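Local coordinates for protein NDP-rhamnosyltransferase (Saccharopolyspora spinosa, PDB 3TSA) that is a glycosyltransferase of the GT-B fold, built of two Rossmann-like domains facing each other, at residues Asn203-Pro209 with Ser277-Phe283. Sequence-based numbering, arbitrary orientation.
Sequences NGSGAFP and SVPLNLF
N203 turns its CG away from its own carbonyl carbon (chi1 -36°), which swings OD1 toward the backbone of residues 280-282, where the backbone N of N281 donates to it over 3.0 Å. The bond is somewhat bent, 146° at the hydrogen, and the donor stands 34° off the carbonyl plane of the amide. ND2 of N203 is held as well, by T301 of helix 296-304, so the amide is gripped at both ends. From there residues 203-209 arch over P279, whose CG lies 3.3 Å from G204 O, while its CD lies 3.7 Å from G206 CA. At G206 the chain, with no side chain, runs close over the P279 ring. Beyond the arch, CG1 of V278, anti to its backbone N, meets CD of P209 at 3.7 Å, and L282 brings CD1 to 3.8 Å from the carbonyl carbon of A207. L282 O approaches the F208 ring in plane at its edge, 3.5 Å from CE1. Two waters extend the contact through S277 O: one donates to it and weakly to S205 O, the other donates to it and accepts from A207 N. The second subunit joins the contact: G206 and A207 pair in parallel with one of its strands, and W113 of that subunit meets F208 edge to face. In this GT-B protein the chain leading to strand 219-224 lies against the loop after strand 272-274, an outermost strand of the second Rossmann-like sheet.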
ATOM      1  N   ASN A 203       0.499  -9.691   4.175  1.00 20.79           N
ATOM      2  CA  ASN A 203      -0.075  -9.992   5.469  1.00 21.87           C
ATOM      3  C   ASN A 203      -0.141  -8.741   6.361  1.00 21.76           C
ATOM      4  O   ASN A 203       0.009  -8.848   7.599  1.00 22.74           O
ATOM      5  CB  ASN A 203       0.800 -11.024   6.183  1.00 22.77           C
ATOM      6  CG  ASN A 203       1.417 -12.059   5.252  1.00 25.40           C
ATOM      7  OD1 ASN A 203       2.651 -12.161   5.157  1.00 25.28           O
ATOM      8  ND2 ASN A 203       0.575 -12.870   4.630  1.00 20.52           N
ATOM      9  N   GLY A 204      -0.302  -7.565   5.756  1.00 20.36           N
ATOM     10  CA  GLY A 204      -0.448  -6.333   6.528  1.00 18.55           C
ATOM     11  C   GLY A 204       0.923  -5.677   6.641  1.00 16.80           C
ATOM     12  O   GLY A 204       1.934  -6.201   6.172  1.00 17.35           O
ATOM     13  N   SER A 205       0.933  -4.532   7.320  1.00 17.81           N
ATOM     14  CA  SER A 205       2.184  -3.835   7.600  1.00 16.74           C
ATOM     15  C   SER A 205       2.770  -4.201   8.958  1.00 17.66           C
ATOM     16  O   SER A 205       2.108  -4.837   9.770  1.00 17.76           O
ATOM     17  CB  SER A 205       1.917  -2.366   7.524  1.00 16.88           C
ATOM     18  OG  SER A 205       1.116  -1.996   8.653  1.00 17.08           O
ATOM     19  N   GLY A 206       4.017  -3.813   9.224  1.00 16.43           N
ATOM     20  CA  GLY A 206       4.630  -4.158  10.490  1.00 18.75           C
ATOM     21  C   GLY A 206       6.144  -4.159  10.355  1.00 20.19           C
ATOM     22  O   GLY A 206       6.680  -3.858   9.266  1.00 18.05           O
ATOM     23  N   ALA A 207       6.808  -4.594  11.420  1.00 19.73           N
ATOM     24  CA  ALA A 207       8.248  -4.420  11.594  1.00 20.15           C
ATOM     25  C   ALA A 207       8.928  -5.774  11.560  1.00 19.59           C
ATOM     26  O   ALA A 207       8.451  -6.735  12.216  1.00 19.65           O
ATOM     27  CB  ALA A 207       8.545  -3.721  12.927  1.00 20.87           C
ATOM     28  N   PHE A 208      10.082  -5.814  10.920  1.00 19.30           N
ATOM     29  CA  PHE A 208      10.901  -7.026  10.796  1.00 20.63           C
ATOM     30  C   PHE A 208      11.529  -7.326  12.151  1.00 20.75           C
ATOM     31  O   PHE A 208      12.302  -6.493  12.678  1.00 22.85           O
ATOM     32  CB  PHE A 208      11.960  -6.784   9.702  1.00 20.25           C
ATOM     33  CG  PHE A 208      12.994  -7.899   9.573  1.00 23.94           C
ATOM     34  CD1 PHE A 208      12.642  -9.134   9.060  1.00 24.50           C
ATOM     35  CD2 PHE A 208      14.321  -7.650   9.910  1.00 30.65           C
ATOM     36  CE1 PHE A 208      13.613 -10.172   8.937  1.00 27.99           C
ATOM     37  CE2 PHE A 208      15.323  -8.642   9.761  1.00 33.47           C
ATOM     38  CZ  PHE A 208      14.934  -9.929   9.305  1.00 31.07           C
ATOM     39  N   PRO A 209      11.199  -8.498  12.758  1.00 19.20           N
ATOM     40  CA  PRO A 209      11.674  -8.671  14.136  1.00 20.66           C
ATOM     41  C   PRO A 209      13.119  -9.199  14.132  1.00 22.06           C
ATOM     42  O   PRO A 209      13.499  -9.975  13.266  1.00 21.15           O
ATOM     43  CB  PRO A 209      10.673  -9.692  14.713  1.00 20.42           C
ATOM     44  CG  PRO A 209      10.353 -10.608  13.521  1.00 18.15           C
ATOM     45  CD  PRO A 209      10.350  -9.621  12.296  1.00 18.61           C
ATOM     46  N   SER A 277       2.142  -8.389  16.335  1.00 25.77           N
ATOM     47  CA  SER A 277       1.493  -7.899  15.062  1.00 25.07           C
ATOM     48  C   SER A 277       2.517  -7.901  13.908  1.00 23.74           C
ATOM     49  O   SER A 277       2.773  -6.888  13.265  1.00 24.01           O
ATOM     50  CB  SER A 277       0.882  -6.508  15.222  1.00 26.09           C
ATOM     51  OG  SER A 277      -0.306  -6.591  15.963  1.00 29.26           O
ATOM     52  N   VAL A 278       3.152  -9.035  13.680  1.00 20.50           N
ATOM     53  CA  VAL A 278       4.274  -9.072  12.748  1.00 19.17           C
ATOM     54  C   VAL A 278       3.807  -9.875  11.534  1.00 19.74           C
ATOM     55  O   VAL A 278       3.485 -11.047  11.677  1.00 19.08           O
ATOM     56  CB  VAL A 278       5.524  -9.845  13.311  1.00 17.70           C
ATOM     57  CG1 VAL A 278       6.642  -9.915  12.183  1.00 17.02           C
ATOM     58  CG2 VAL A 278       6.089  -9.183  14.571  1.00 20.30           C
ATOM     59  N   PRO A 279       3.798  -9.259  10.338  1.00 19.20           N
ATOM     60  CA  PRO A 279       3.415  -9.927   9.080  1.00 19.39           C
ATOM     61  C   PRO A 279       4.168 -11.246   8.919  1.00 19.43           C
ATOM     62  O   PRO A 279       5.417 -11.281   8.987  1.00 18.82           O
ATOM     63  CB  PRO A 279       3.929  -8.919   8.020  1.00 19.39           C
ATOM     64  CG  PRO A 279       3.593  -7.600   8.659  1.00 20.53           C
ATOM     65  CD  PRO A 279       4.042  -7.818  10.127  1.00 18.75           C
ATOM     66  N   LEU A 280       3.398 -12.319   8.685  1.00 18.42           N
ATOM     67  CA  LEU A 280       3.955 -13.640   8.581  1.00 21.25           C
ATOM     68  C   LEU A 280       5.184 -13.746   7.690  1.00 20.28           C
ATOM     69  O   LEU A 280       6.159 -14.409   8.001  1.00 19.38           O
ATOM     70  CB  LEU A 280       2.826 -14.489   8.006  1.00 21.60           C
ATOM     71  CG  LEU A 280       2.683 -15.814   8.632  1.00 29.37           C
ATOM     72  CD1 LEU A 280       2.448 -15.537  10.095  1.00 31.34           C
ATOM     73  CD2 LEU A 280       1.512 -16.503   7.880  1.00 30.86           C
ATOM     74  N   ASN A 281       5.135 -13.110   6.537  1.00 18.60           N
ATOM     75  CA  ASN A 281       6.162 -13.302   5.574  1.00 19.75           C
ATOM     76  C   ASN A 281       7.508 -12.767   6.027  1.00 19.21           C
ATOM     77  O   ASN A 281       8.541 -13.153   5.504  1.00 20.66           O
ATOM     78  CB  ASN A 281       5.686 -12.646   4.245  1.00 20.13           C
ATOM     79  CG  ASN A 281       5.780 -11.169   4.273  1.00 24.31           C
ATOM     80  OD1 ASN A 281       4.792 -10.460   4.512  1.00 31.83           O
ATOM     81  ND2 ASN A 281       6.978 -10.667   4.028  1.00 22.60           N
ATOM     82  N   LEU A 282       7.520 -11.888   7.026  1.00 20.55           N
ATOM     83  CA  LEU A 282       8.785 -11.346   7.528  1.00 18.19           C
ATOM     84  C   LEU A 282       9.642 -12.397   8.252  1.00 20.06           C
ATOM     85  O   LEU A 282      10.878 -12.270   8.291  1.00 20.91           O
ATOM     86  CB  LEU A 282       8.495 -10.147   8.442  1.00 18.59           C
ATOM     87  CG  LEU A 282       7.822  -8.966   7.725  1.00 18.94           C
ATOM     88  CD1 LEU A 282       7.496  -7.808   8.679  1.00 19.21           C
ATOM     89  CD2 LEU A 282       8.781  -8.513   6.567  1.00 19.09           C
ATOM     90  N   PHE A 283       9.035 -13.460   8.774  1.00 16.27           N
ATOM     91  CA  PHE A 283       9.802 -14.447   9.553  1.00 16.38           C
ATOM     92  C   PHE A 283       9.486 -15.896   9.216  1.00 15.58           C
ATOM     93  O   PHE A 283      10.132 -16.833   9.708  1.00 15.39           O
ATOM     94  CB  PHE A 283       9.560 -14.242  11.043  1.00 16.56           C
ATOM     95  CG  PHE A 283       8.133 -14.526  11.471  1.00 14.90           C
ATOM     96  CD1 PHE A 283       7.727 -15.806  11.793  1.00 14.90           C
ATOM     97  CD2 PHE A 283       7.231 -13.487  11.602  1.00 15.39           C
ATOM     98  CE1 PHE A 283       6.411 -16.046  12.243  1.00 14.00           C
ATOM     99  CE2 PHE A 283       5.939 -13.704  12.003  1.00 15.41           C
ATOM    100  CZ  PHE A 283       5.512 -15.016  12.308  1.00 16.86           C
TER
HETATM  101  O   HOH W   1       2.219  -4.114  13.035  1.00 31.08           O
HETATM  102  O   HOH W   2       5.144  -4.907  13.722  1.00 32.23           O